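Local coordinates for protein proline dehydrogenase (Bradyrhizobium japonicum USDA 110, PDB 3HAZ) that is a bifunctional proline utilization A enzyme that probably oxidises proline to glutamate, using FAD for the first step and NAD+ for the second, at residues Tyr710-Thr713 with Arg717-Ala720; Ala664-Gln669 with Val680-Ala685; Pro756-Thr761 with Ala975-Glu980. One frame throughout, in Å; residues are numbered along the deposited sequence.

In the fold
All three contacts lie in the part of the chain that belongs to the aldehyde dehydrogenase family, reach the same mixed sheet and touch the same NAD. Contacts 1 and 2 are neighbours, their centres 11 Å apart, because strands 709-711 and 679-683 run side by side: Tyr710 O lies 2.8 Å from Ala682 N, a probable hydrogen bond. Contact 3 has its centre 14 Å from that of contact 2 and 19 Å from that of contact 1. The cofactor is thus met at its adenine by contact 1, at its adenosine ribose and nicotinamide ring by contact 2, and at its carboxamide by contact 3, which also holds Glu760, a predicted active-site residue.

Contact 1: residues Tyr710-Thr713 with Arg717-Ala720; sequences YLVT and RIGA. With NAD (nicotinamide-adenine-dinucleotide), chain D.
Ile718 reaches from the first turn of helix 716-724 to Val712, just past the end of strand 709-711, and so closes the short strand-turn-helix connection between them. Its side chain leaves the backbone in the direction of the strand, and at CB it forks. One branch, CG2, does most of the touching: it meets CG1 of Val712 at 3.4 Å, closer than carbons usually pack, and comes to 3.9 Å from the carbonyl oxygen of Thr713. The other branch, CG1, passes the same oxygen, Thr713 O, at 4.1 Å and then bends so that the tip, CD1, is carried clear of both residues. This division follows from the first torsion: with CG1 beside the backbone N (chi1 -72°), the shorter branch CG2 is left to face Val712. The two branched chains cross at about a right angle, one methyl against one methyl.

The spacing of Gly714, Gly716 and Gly719 resembles a GxGxxG pattern; the first two lie in the turn or at the helix start and Gly719 in the first helical turn, bordering the adenine and not the diphosphate. At Gly719 the absence of a side chain makes room for the base: its C lies 3.4 Å from C2A of NAD, and a CB would clash with N3A. Beyond it, the methyl CB of Ala720 approaches adenine N1A at 3.9 Å. The helix thus turns Ile718 toward the protein interior while its next two residues border the base.

Around this pair, Val712 also leans on Ala552 and Ala555 of helix 549-567 and on Val681 of strand 679-683, whereas Ile718 packs on the side chain of Lys683; the contact is therefore buried between the sheet edge, helix 549-567 and helix 716-724.

Contact 2: residues Ala664-Gln669 with Val680-Ala685; sequences AIFLGQ and VVAKPA. With NAD (nicotinamide-adenine-dinucleotide), chain D.
The ammonium nitrogen NZ of Lys683 is gripped from several directions: it bonds O2B of the NAD adenosine ribose at 2.8 Å, O3B of the same sugar more weakly, and the carbonyl oxygen of Pro684 at 2.9 Å. Gly714 O adds another hydrogen bond and Asp715 O a weak one. Strand 679-683 ends here as the second strand of a beta-alpha-beta crossover, in which strand 641-656 leads through helix 664-675; this is the Rossmann-type unit with which aldehyde dehydrogenases bind NAD, and a lysine holding the ribose hydroxyls is a familiar feature of the family. The lysine chain is bent at three torsions, which folds NZ back over its own neighbour, above the carbonyl plane of Pro684 and not on a lone pair.

The next residue back, Ala682, has its CB on the opposite side of the strand, toward the helix. There Phe666 receives it: CE1 of the ring lies 3.9 Å from Ala682 CB and 4.4 Å from Pro684 CB, both approaching obliquely. With CG anti to the backbone N (chi1 175°), the ring is swung down from the helix to the strand end, where Ala692 and Val696 of helix 689-702 also pack on it. One residue earlier, Ile665 touches the cofactor, its CD1 lying 3.4 Å from nicotinamide C4N.

Contact 3: residues Pro756-Thr761 with Ala975-Glu980; sequences PLIAET and ARFATE. With NAD (nicotinamide-adenine-dinucleotide), chain D.
Pro756 covers one face of the Arg976 guanidinium, its CB 3.3 Å above the plane and displaced toward the rim, so that NH1 of Arg976 is the nearest atom, 3.5 Å from Pro756 CB. The arginine stem runs alongside Ile758 in the opposite direction, Arg976 CG lying 3.7 Å from Ile758 CD1. A bend at chi2 (75°) turns the chain from the isoleucine toward the proline. Phe977 stands at about a right angle to Ile758: although it leaves its backbone away from the strand, its ring swings back and takes the CD1 methyl over its face in a CH-pi contact, 3.9 Å from the ring centroid and 28° off the normal. Ile758 CD1 thus sits in the angle formed by the Arg976 stem and the Phe977 face. Replacing Arg976 by an alanine would probably strip Pro756 CB of the flat group it packs on and open a gap beside Ile758.

The contact joins strand 757-760, within the Rossmann-type sheet, to segment 975-980. The far end of the first segment serves the cofactor, where NAD N7N donates to Thr761 O at 2.8 Å.

Across the segments the arginine offers its aliphatic stem to Ile758 and the flat face of its charged group to Pro756, by van der Waals contact. That charge lies close to Arg976 of the second subunit, a like-charge approach that would probably cost energy unless screened.

Contact 1: residues Tyr710-Thr713 with Arg717-Ala720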
loop_
_atom_site.group_PDB
_atom_site.type_symbol
_atom_site.label_atom_id
_atom_site.label_comp_id
_atom_site.label_asym_id
_atom_site.label_seq_id
_atom_site.Cartn_x
_atom_site.Cartn_y
_atom_site.Cartn_z
ATOM N N TYR A 710 -4.171 25.718 -41.955
ATOM C CA TYR A 710 -4.128 26.803 -42.932
ATOM C C TYR A 710 -4.675 28.110 -42.372
ATOM O O TYR A 710 -5.696 28.126 -41.687
ATOM C CB TYR A 710 -4.898 26.422 -44.205
ATOM C CG TYR A 710 -4.285 25.256 -44.942
ATOM C CD1 TYR A 710 -4.504 23.953 -44.517
ATOM C CD2 TYR A 710 -3.476 25.455 -46.054
ATOM C CE1 TYR A 710 -3.945 22.881 -45.182
ATOM C CE2 TYR A 710 -2.904 24.381 -46.727
ATOM C CZ TYR A 710 -3.145 23.098 -46.282
ATOM O OH TYR A 710 -2.584 22.020 -46.933
ATOM N N LEU A 711 -3.988 29.205 -42.676
ATOM C CA LEU A 711 -4.460 30.529 -42.296
ATOM C C LEU A 711 -5.141 31.206 -43.479
ATOM O O LEU A 711 -4.563 31.311 -44.559
ATOM C CB LEU A 711 -3.301 31.399 -41.819
ATOM C CG LEU A 711 -3.732 32.715 -41.176
ATOM C CD1 LEU A 711 -4.231 32.455 -39.757
ATOM C CD2 LEU A 711 -2.584 33.714 -41.173
ATOM N N VAL A 712 -6.373 31.657 -43.269
ATOM C CA VAL A 712 -7.086 32.447 -44.264
ATOM C C VAL A 712 -7.479 33.782 -43.646
ATOM O O VAL A 712 -8.213 33.818 -42.660
ATOM C CB VAL A 712 -8.354 31.728 -44.746
ATOM C CG1 VAL A 712 -9.184 32.649 -45.620
ATOM C CG2 VAL A 712 -7.989 30.455 -45.498
ATOM N N THR A 713 -6.985 34.875 -44.214
ATOM C CA THR A 713 -7.304 36.202 -43.695
ATOM C C THR A 713 -8.405 36.892 -44.492
ATOM O O THR A 713 -8.637 36.580 -45.662
ATOM C CB THR A 713 -6.070 37.123 -43.662
ATOM O OG1 THR A 713 -5.535 37.254 -44.987
ATOM C CG2 THR A 713 -5.008 36.557 -42.725
ATOM N N ARG A 717 -16.905 38.295 -44.203
ATOM C CA ARG A 717 -17.397 37.620 -45.401
ATOM C C ARG A 717 -16.556 36.385 -45.716
ATOM O O ARG A 717 -17.083 35.354 -46.138
ATOM C CB ARG A 717 -17.405 38.571 -46.599
ATOM N N ILE A 718 -15.247 36.501 -45.519
ATOM C CA ILE A 718 -14.345 35.371 -45.696
ATOM C C ILE A 718 -14.623 34.345 -44.606
ATOM O O ILE A 718 -14.622 33.137 -44.854
ATOM C CB ILE A 718 -12.867 35.809 -45.647
ATOM C CG1 ILE A 718 -12.503 36.587 -46.916
ATOM C CG2 ILE A 718 -11.951 34.606 -45.475
ATOM C CD1 ILE A 718 -12.675 35.788 -48.209
ATOM N N GLY A 719 -14.869 34.838 -43.395
ATOM C CA GLY A 719 -15.269 33.979 -42.296
ATOM C C GLY A 719 -16.561 33.253 -42.623
ATOM O O GLY A 719 -16.723 32.075 -42.299
ATOM N N ALA A 720 -17.479 33.956 -43.283
ATOM C CA ALA A 720 -18.759 33.373 -43.677
ATOM C C ALA A 720 -18.583 32.279 -44.726
ATOM O O ALA A 720 -19.227 31.234 -44.657
ATOM C CB ALA A 720 -19.705 34.450 -44.185
HETATM P PA NAD D . -16.895 39.898 -33.851
HETATM O O1A NAD D . -18.347 39.142 -33.743
HETATM O O2A NAD D . -17.088 41.283 -34.312
HETATM O O5B NAD D . -15.972 39.049 -34.952
HETATM C C5B NAD D . -14.951 38.183 -34.473
HETATM C C4B NAD D . -14.494 37.199 -35.561
HETATM O O4B NAD D . -15.579 36.628 -36.388
HETATM C C3B NAD D . -13.531 37.808 -36.661
HETATM O O3B NAD D . -12.346 37.150 -36.991
HETATM C C2B NAD D . -14.529 38.202 -37.746
HETATM O O2B NAD D . -14.067 38.733 -38.968
HETATM C C1B NAD D . -15.390 37.014 -37.746
HETATM N N9A NAD D . -16.688 37.288 -38.379
HETATM C C8A NAD D . -17.326 38.483 -38.474
HETATM N N7A NAD D . -18.557 38.269 -39.161
HETATM C C5A NAD D . -18.645 36.894 -39.480
HETATM C C6A NAD D . -19.618 36.150 -40.138
HETATM N N6A NAD D . -20.816 36.809 -40.633
HETATM N N1A NAD D . -19.451 34.815 -40.315
HETATM C C2A NAD D . -18.308 34.192 -39.840
HETATM N N3A NAD D . -17.349 34.922 -39.193
HETATM C C4A NAD D . -17.519 36.278 -39.013
HETATM O O3 NAD D . -16.093 39.852 -32.377
HETATM P PN NAD D . -14.799 40.877 -32.109
HETATM O O1N NAD D . -15.247 42.434 -32.495
HETATM O O2N NAD D . -13.657 40.460 -32.926
HETATM O O5D NAD D . -14.359 40.825 -30.500
HETATM C C5D NAD D . -15.210 41.401 -29.519
HETATM C C4D NAD D . -16.268 40.409 -28.990
HETATM O O4D NAD D . -15.814 39.004 -28.770
HETATM C C3D NAD D . -17.113 40.751 -27.688
HETATM O O3D NAD D . -18.517 40.805 -27.771
HETATM C C2D NAD D . -16.460 39.778 -26.682
HETATM O O2D NAD D . -16.923 39.679 -25.349
HETATM C C1D NAD D . -16.292 38.572 -27.513
HETATM N N1N NAD D . -15.277 37.717 -26.883
HETATM C C2N NAD D . -15.686 36.701 -26.000
HETATM C C3N NAD D . -14.681 35.859 -25.356
HETATM C C7N NAD D . -15.129 34.741 -24.399
HETATM O O7N NAD D . -14.346 33.934 -24.047
HETATM N N7N NAD D . -16.528 34.601 -24.047
HETATM C C4N NAD D . -13.240 36.082 -25.631
HETATM C C5N NAD D . -12.837 37.089 -26.511
HETATM C C6N NAD D . -13.852 37.943 -27.167
#

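Contact 2: residues Ala664-Gln669 with Val680-Ala685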
loop_
_atom_site.group_PDB
_atom_site.type_symbol
_atom_site.label_atom_id
_atom_site.label_comp_id
_atom_site.label_asym_id
_atom_site.label_seq_id
_atom_site.Cartn_x
_atom_site.Cartn_y
_atom_site.Cartn_z
ATOM N N ALA A 664 -3.496 34.389 -27.826
ATOM C CA ALA A 664 -3.836 33.288 -26.919
ATOM C C ALA A 664 -5.137 32.580 -27.280
ATOM O O ALA A 664 -5.207 31.355 -27.254
ATOM C CB ALA A 664 -3.865 33.760 -25.463
ATOM N N ILE A 665 -6.169 33.347 -27.602
ATOM C CA ILE A 665 -7.445 32.758 -27.977
ATOM C C ILE A 665 -7.321 32.145 -29.358
ATOM O O ILE A 665 -7.884 31.084 -29.633
ATOM C CB ILE A 665 -8.574 33.802 -27.954
ATOM C CG1 ILE A 665 -8.967 34.101 -26.510
ATOM C CG2 ILE A 665 -9.789 33.300 -28.736
ATOM C CD1 ILE A 665 -10.126 35.050 -26.390
ATOM N N PHE A 666 -6.566 32.817 -30.223
ATOM C CA PHE A 666 -6.245 32.266 -31.530
ATOM C C PHE A 666 -5.635 30.876 -31.384
ATOM O O PHE A 666 -6.132 29.913 -31.968
ATOM C CB PHE A 666 -5.285 33.178 -32.300
ATOM C CG PHE A 666 -4.826 32.591 -33.605
ATOM C CD1 PHE A 666 -5.596 32.731 -34.750
ATOM C CD2 PHE A 666 -3.646 31.864 -33.678
ATOM C CE1 PHE A 666 -5.186 32.173 -35.955
ATOM C CE2 PHE A 666 -3.228 31.297 -34.880
ATOM C CZ PHE A 666 -4.000 31.452 -36.018
ATOM N N LEU A 667 -4.565 30.781 -30.597
ATOM C CA LEU A 667 -3.843 29.522 -30.410
ATOM C C LEU A 667 -4.609 28.511 -29.566
ATOM O O LEU A 667 -4.527 27.310 -29.805
ATOM C CB LEU A 667 -2.464 29.774 -29.791
ATOM C CG LEU A 667 -1.383 30.216 -30.776
ATOM C CD1 LEU A 667 -0.059 30.451 -30.066
ATOM C CD2 LEU A 667 -1.232 29.169 -31.872
ATOM N N GLY A 668 -5.341 28.998 -28.569
ATOM C CA GLY A 668 -6.147 28.124 -27.741
ATOM C C GLY A 668 -7.103 27.305 -28.595
ATOM O O GLY A 668 -7.120 26.076 -28.526
ATOM N N GLN A 669 -7.894 27.992 -29.412
ATOM C CA GLN A 669 -8.877 27.331 -30.263
ATOM C C GLN A 669 -8.204 26.412 -31.273
ATOM O O GLN A 669 -8.662 25.299 -31.509
ATOM C CB GLN A 669 -9.732 28.371 -30.990
ATOM C CG GLN A 669 -10.500 29.284 -30.047
ATOM C CD GLN A 669 -11.523 30.132 -30.760
ATOM O OE1 GLN A 669 -12.651 30.267 -30.296
ATOM N NE2 GLN A 669 -11.140 30.708 -31.897
ATOM N N VAL A 680 -7.248 22.119 -39.404
ATOM C CA VAL A 680 -7.848 23.408 -39.106
ATOM C C VAL A 680 -7.644 24.449 -40.205
ATOM O O VAL A 680 -6.556 24.574 -40.773
ATOM C CB VAL A 680 -7.302 23.971 -37.773
ATOM C CG1 VAL A 680 -7.971 25.291 -37.433
ATOM C CG2 VAL A 680 -7.506 22.962 -36.653
ATOM N N VAL A 681 -8.714 25.176 -40.511
ATOM C CA VAL A 681 -8.608 26.417 -41.263
ATOM C C VAL A 681 -8.953 27.552 -40.305
ATOM O O VAL A 681 -10.064 27.611 -39.769
ATOM C CB VAL A 681 -9.539 26.441 -42.494
ATOM C CG1 VAL A 681 -9.478 27.803 -43.177
ATOM C CG2 VAL A 681 -9.152 25.332 -43.476
ATOM N N ALA A 682 -7.990 28.437 -40.073
ATOM C CA ALA A 682 -8.142 29.506 -39.090
ATOM C C ALA A 682 -8.266 30.868 -39.760
ATOM O O ALA A 682 -7.458 31.218 -40.623
ATOM C CB ALA A 682 -6.955 29.505 -38.131
ATOM N N LYS A 683 -9.280 31.634 -39.365
ATOM C CA LYS A 683 -9.410 33.013 -39.831
ATOM C C LYS A 683 -9.367 33.972 -38.651
ATOM O O LYS A 683 -10.278 33.990 -37.822
ATOM C CB LYS A 683 -10.698 33.231 -40.631
ATOM C CG LYS A 683 -10.703 34.561 -41.390
ATOM C CD LYS A 683 -12.087 35.173 -41.477
ATOM C CE LYS A 683 -12.455 35.903 -40.199
ATOM N NZ LYS A 683 -11.949 37.311 -40.161
ATOM N N PRO A 684 -8.296 34.772 -38.573
ATOM C CA PRO A 684 -8.126 35.714 -37.464
ATOM C C PRO A 684 -8.952 36.967 -37.695
ATOM O O PRO A 684 -9.407 37.210 -38.813
ATOM C CB PRO A 684 -6.641 36.063 -37.537
ATOM C CG PRO A 684 -6.301 35.930 -39.000
ATOM C CD PRO A 684 -7.198 34.850 -39.555
ATOM N N ALA A 685 -9.143 37.750 -36.641
ATOM C CA ALA A 685 -9.796 39.044 -36.762
ATOM C C ALA A 685 -9.050 39.908 -37.770
ATOM O O ALA A 685 -7.818 39.885 -37.840
ATOM C CB ALA A 685 -9.852 39.733 -35.412
HETATM P PA NAD D . -16.895 39.898 -33.851
HETATM O O1A NAD D . -18.347 39.142 -33.743
HETATM O O2A NAD D . -17.088 41.283 -34.312
HETATM O O5B NAD D . -15.972 39.049 -34.952
HETATM C C5B NAD D . -14.951 38.183 -34.473
HETATM C C4B NAD D . -14.494 37.199 -35.561
HETATM O O4B NAD D . -15.579 36.628 -36.388
HETATM C C3B NAD D . -13.531 37.808 -36.661
HETATM O O3B NAD D . -12.346 37.150 -36.991
HETATM C C2B NAD D . -14.529 38.202 -37.746
HETATM O O2B NAD D . -14.067 38.733 -38.968
HETATM C C1B NAD D . -15.390 37.014 -37.746
HETATM N N9A NAD D . -16.688 37.288 -38.379
HETATM C C8A NAD D . -17.326 38.483 -38.474
HETATM N N7A NAD D . -18.557 38.269 -39.161
HETATM C C5A NAD D . -18.645 36.894 -39.480
HETATM C C6A NAD D . -19.618 36.150 -40.138
HETATM N N6A NAD D . -20.816 36.809 -40.633
HETATM N N1A NAD D . -19.451 34.815 -40.315
HETATM C C2A NAD D . -18.308 34.192 -39.840
HETATM N N3A NAD D . -17.349 34.922 -39.193
HETATM C C4A NAD D . -17.519 36.278 -39.013
HETATM O O3 NAD D . -16.093 39.852 -32.377
HETATM P PN NAD D . -14.799 40.877 -32.109
HETATM O O1N NAD D . -15.247 42.434 -32.495
HETATM O O2N NAD D . -13.657 40.460 -32.926
HETATM O O5D NAD D . -14.359 40.825 -30.500
HETATM C C5D NAD D . -15.210 41.401 -29.519
HETATM C C4D NAD D . -16.268 40.409 -28.990
HETATM O O4D NAD D . -15.814 39.004 -28.770
HETATM C C3D NAD D . -17.113 40.751 -27.688
HETATM O O3D NAD D . -18.517 40.805 -27.771
HETATM C C2D NAD D . -16.460 39.778 -26.682
HETATM O O2D NAD D . -16.923 39.679 -25.349
HETATM C C1D NAD D . -16.292 38.572 -27.513
HETATM N N1N NAD D . -15.277 37.717 -26.883
HETATM C C2N NAD D . -15.686 36.701 -26.000
HETATM C C3N NAD D . -14.681 35.859 -25.356
HETATM C C7N NAD D . -15.129 34.741 -24.399
HETATM O O7N NAD D . -14.346 33.934 -24.047
HETATM N N7N NAD D . -16.528 34.601 -24.047
HETATM C C4N NAD D . -13.240 36.082 -25.631
HETATM C C5N NAD D . -12.837 37.089 -26.511
HETATM C C6N NAD D . -13.852 37.943 -27.167
#

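Contact 3: residues Pro756-Thr761 with Ala975-Glu980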
loop_
_atom_site.group_PDB
_atom_site.type_symbol
_atom_site.label_atom_id
_atom_site.label_comp_id
_atom_site.label_asym_id
_atom_site.label_seq_id
_atom_site.Cartn_x
_atom_site.Cartn_y
_atom_site.Cartn_z
ATOM N N PRO A 756 -20.748 20.456 -34.625
ATOM C CA PRO A 756 -20.683 21.205 -33.365
ATOM C C PRO A 756 -20.342 22.676 -33.589
ATOM O O PRO A 756 -19.510 23.003 -34.437
ATOM C CB PRO A 756 -19.535 20.522 -32.606
ATOM C CG PRO A 756 -19.278 19.217 -33.333
ATOM C CD PRO A 756 -19.659 19.473 -34.751
ATOM N N LEU A 757 -20.990 23.556 -32.836
ATOM C CA LEU A 757 -20.576 24.949 -32.780
ATOM C C LEU A 757 -20.190 25.290 -31.347
ATOM O O LEU A 757 -21.014 25.217 -30.437
ATOM C CB LEU A 757 -21.688 25.890 -33.265
ATOM C CG LEU A 757 -21.479 27.391 -33.014
ATOM C CD1 LEU A 757 -20.176 27.877 -33.630
ATOM C CD2 LEU A 757 -22.646 28.221 -33.550
ATOM N N ILE A 758 -18.926 25.641 -31.149
ATOM C CA ILE A 758 -18.475 26.169 -29.869
ATOM C C ILE A 758 -18.361 27.666 -30.041
ATOM O O ILE A 758 -17.552 28.139 -30.843
ATOM C CB ILE A 758 -17.098 25.612 -29.475
ATOM C CG1 ILE A 758 -17.175 24.101 -29.265
ATOM C CG2 ILE A 758 -16.579 26.300 -28.218
ATOM C CD1 ILE A 758 -15.817 23.452 -29.090
ATOM N N ALA A 759 -19.183 28.410 -29.305
ATOM C CA ALA A 759 -19.248 29.849 -29.477
ATOM C C ALA A 759 -19.176 30.559 -28.134
ATOM O O ALA A 759 -20.045 30.396 -27.272
ATOM C CB ALA A 759 -20.517 30.247 -30.234
ATOM N N GLU A 760 -18.122 31.344 -27.963
ATOM C CA GLU A 760 -17.929 32.102 -26.743
ATOM C C GLU A 760 -18.123 33.557 -27.107
ATOM O O GLU A 760 -17.448 34.085 -27.990
ATOM C CB GLU A 760 -16.536 31.838 -26.168
ATOM C CG GLU A 760 -16.201 30.347 -26.072
ATOM C CD GLU A 760 -17.113 29.590 -25.107
ATOM O OE1 GLU A 760 -16.966 29.775 -23.880
ATOM O OE2 GLU A 760 -17.972 28.806 -25.574
ATOM N N THR A 761 -19.083 34.193 -26.449
ATOM C CA THR A 761 -19.506 35.520 -26.851
ATOM C C THR A 761 -19.444 36.487 -25.662
ATOM O O THR A 761 -18.810 36.191 -24.648
ATOM C CB THR A 761 -20.897 35.470 -27.531
ATOM O OG1 THR A 761 -21.780 34.647 -26.761
ATOM C CG2 THR A 761 -20.775 34.852 -28.925
ATOM N N ALA A 975 -12.933 17.117 -25.700
ATOM C CA ALA A 975 -13.888 16.095 -26.111
ATOM C C ALA A 975 -14.858 16.618 -27.163
ATOM O O ALA A 975 -15.263 15.881 -28.058
ATOM C CB ALA A 975 -14.656 15.562 -24.902
ATOM N N ARG A 976 -15.239 17.885 -27.041
ATOM C CA ARG A 976 -16.165 18.496 -27.993
ATOM C C ARG A 976 -15.612 18.535 -29.423
ATOM O O ARG A 976 -16.382 18.579 -30.386
ATOM C CB ARG A 976 -16.539 19.905 -27.539
ATOM C CG ARG A 976 -17.780 20.453 -28.208
ATOM C CD ARG A 976 -19.030 19.800 -27.643
ATOM N NE ARG A 976 -20.226 20.389 -28.232
ATOM C CZ ARG A 976 -20.903 19.848 -29.239
ATOM N NH1 ARG A 976 -20.513 18.694 -29.761
ATOM N NH2 ARG A 976 -21.977 20.455 -29.718
ATOM N N PHE A 977 -14.285 18.521 -29.560
ATOM C CA PHE A 977 -13.650 18.577 -30.880
ATOM C C PHE A 977 -13.520 17.198 -31.515
ATOM O O PHE A 977 -13.036 17.066 -32.644
ATOM C CB PHE A 977 -12.262 19.217 -30.799
ATOM C CG PHE A 977 -12.278 20.676 -30.430
ATOM C CD1 PHE A 977 -12.356 21.070 -29.100
ATOM C CD2 PHE A 977 -12.193 21.651 -31.407
ATOM C CE1 PHE A 977 -12.356 22.418 -28.752
ATOM C CE2 PHE A 977 -12.192 22.999 -31.072
ATOM C CZ PHE A 977 -12.274 23.383 -29.739
ATOM N N ALA A 978 -13.932 16.168 -30.785
ATOM C CA ALA A 978 -13.771 14.798 -31.263
ATOM C C ALA A 978 -15.100 14.064 -31.354
ATOM O O ALA A 978 -16.127 14.562 -30.900
ATOM C CB ALA A 978 -12.799 14.031 -30.370
ATOM N N THR A 979 -15.069 12.875 -31.951
ATOM C CA THR A 979 -16.248 12.034 -32.030
ATOM C C THR A 979 -15.928 10.678 -31.414
ATOM O O THR A 979 -14.795 10.202 -31.506
ATOM C CB THR A 979 -16.730 11.875 -33.503
ATOM O OG1 THR A 979 -18.000 11.218 -33.532
ATOM C CG2 THR A 979 -15.731 11.073 -34.325
ATOM N N GLU A 980 -16.923 10.063 -30.778
ATOM C CA GLU A 980 -16.738 8.757 -30.145
ATOM C C GLU A 980 -16.864 7.594 -31.128
ATOM O O GLU A 980 -17.631 7.657 -32.086
ATOM C CB GLU A 980 -17.773 8.545 -29.047
ATOM C CG GLU A 980 -17.558 9.337 -27.762
ATOM C CD GLU A 980 -18.844 9.462 -26.981
ATOM O OE1 GLU A 980 -19.040 8.692 -26.014
ATOM O OE2 GLU A 980 -19.681 10.305 -27.364
HETATM P PA NAD D . -16.895 39.898 -33.851
HETATM O O1A NAD D . -18.347 39.142 -33.743
HETATM O O2A NAD D . -17.088 41.283 -34.312
HETATM O O5B NAD D . -15.972 39.049 -34.952
HETATM C C5B NAD D . -14.951 38.183 -34.473
HETATM C C4B NAD D . -14.494 37.199 -35.561
HETATM O O4B NAD D . -15.579 36.628 -36.388
HETATM C C3B NAD D . -13.531 37.808 -36.661
HETATM O O3B NAD D . -12.346 37.150 -36.991
HETATM C C2B NAD D . -14.529 38.202 -37.746
HETATM O O2B NAD D . -14.067 38.733 -38.968
HETATM C C1B NAD D . -15.390 37.014 -37.746
HETATM N N9A NAD D . -16.688 37.288 -38.379
HETATM C C8A NAD D . -17.326 38.483 -38.474
HETATM N N7A NAD D . -18.557 38.269 -39.161
HETATM C C5A NAD D . -18.645 36.894 -39.480
HETATM C C6A NAD D . -19.618 36.150 -40.138
HETATM N N6A NAD D . -20.816 36.809 -40.633
HETATM N N1A NAD D . -19.451 34.815 -40.315
HETATM C C2A NAD D . -18.308 34.192 -39.840
HETATM N N3A NAD D . -17.349 34.922 -39.193
HETATM C C4A NAD D . -17.519 36.278 -39.013
HETATM O O3 NAD D . -16.093 39.852 -32.377
HETATM P PN NAD D . -14.799 40.877 -32.109
HETATM O O1N NAD D . -15.247 42.434 -32.495
HETATM O O2N NAD D . -13.657 40.460 -32.926
HETATM O O5D NAD D . -14.359 40.825 -30.500
HETATM C C5D NAD D . -15.210 41.401 -29.519
HETATM C C4D NAD D . -16.268 40.409 -28.990
HETATM O O4D NAD D . -15.814 39.004 -28.770
HETATM C C3D NAD D . -17.113 40.751 -27.688
HETATM O O3D NAD D . -18.517 40.805 -27.771
HETATM C C2D NAD D . -16.460 39.778 -26.682
HETATM O O2D NAD D . -16.923 39.679 -25.349
HETATM C C1D NAD D . -16.292 38.572 -27.513
HETATM N N1N NAD D . -15.277 37.717 -26.883
HETATM C C2N NAD D . -15.686 36.701 -26.000
HETATM C C3N NAD D . -14.681 35.859 -25.356
HETATM C C7N NAD D . -15.129 34.741 -24.399
HETATM O O7N NAD D . -14.346 33.934 -24.047
HETATM N N7N NAD D . -16.528 34.601 -24.047
HETATM C C4N NAD D . -13.240 36.082 -25.631
HETATM C C5N NAD D . -12.837 37.089 -26.511
HETATM C C6N NAD D . -13.852 37.943 -27.167
#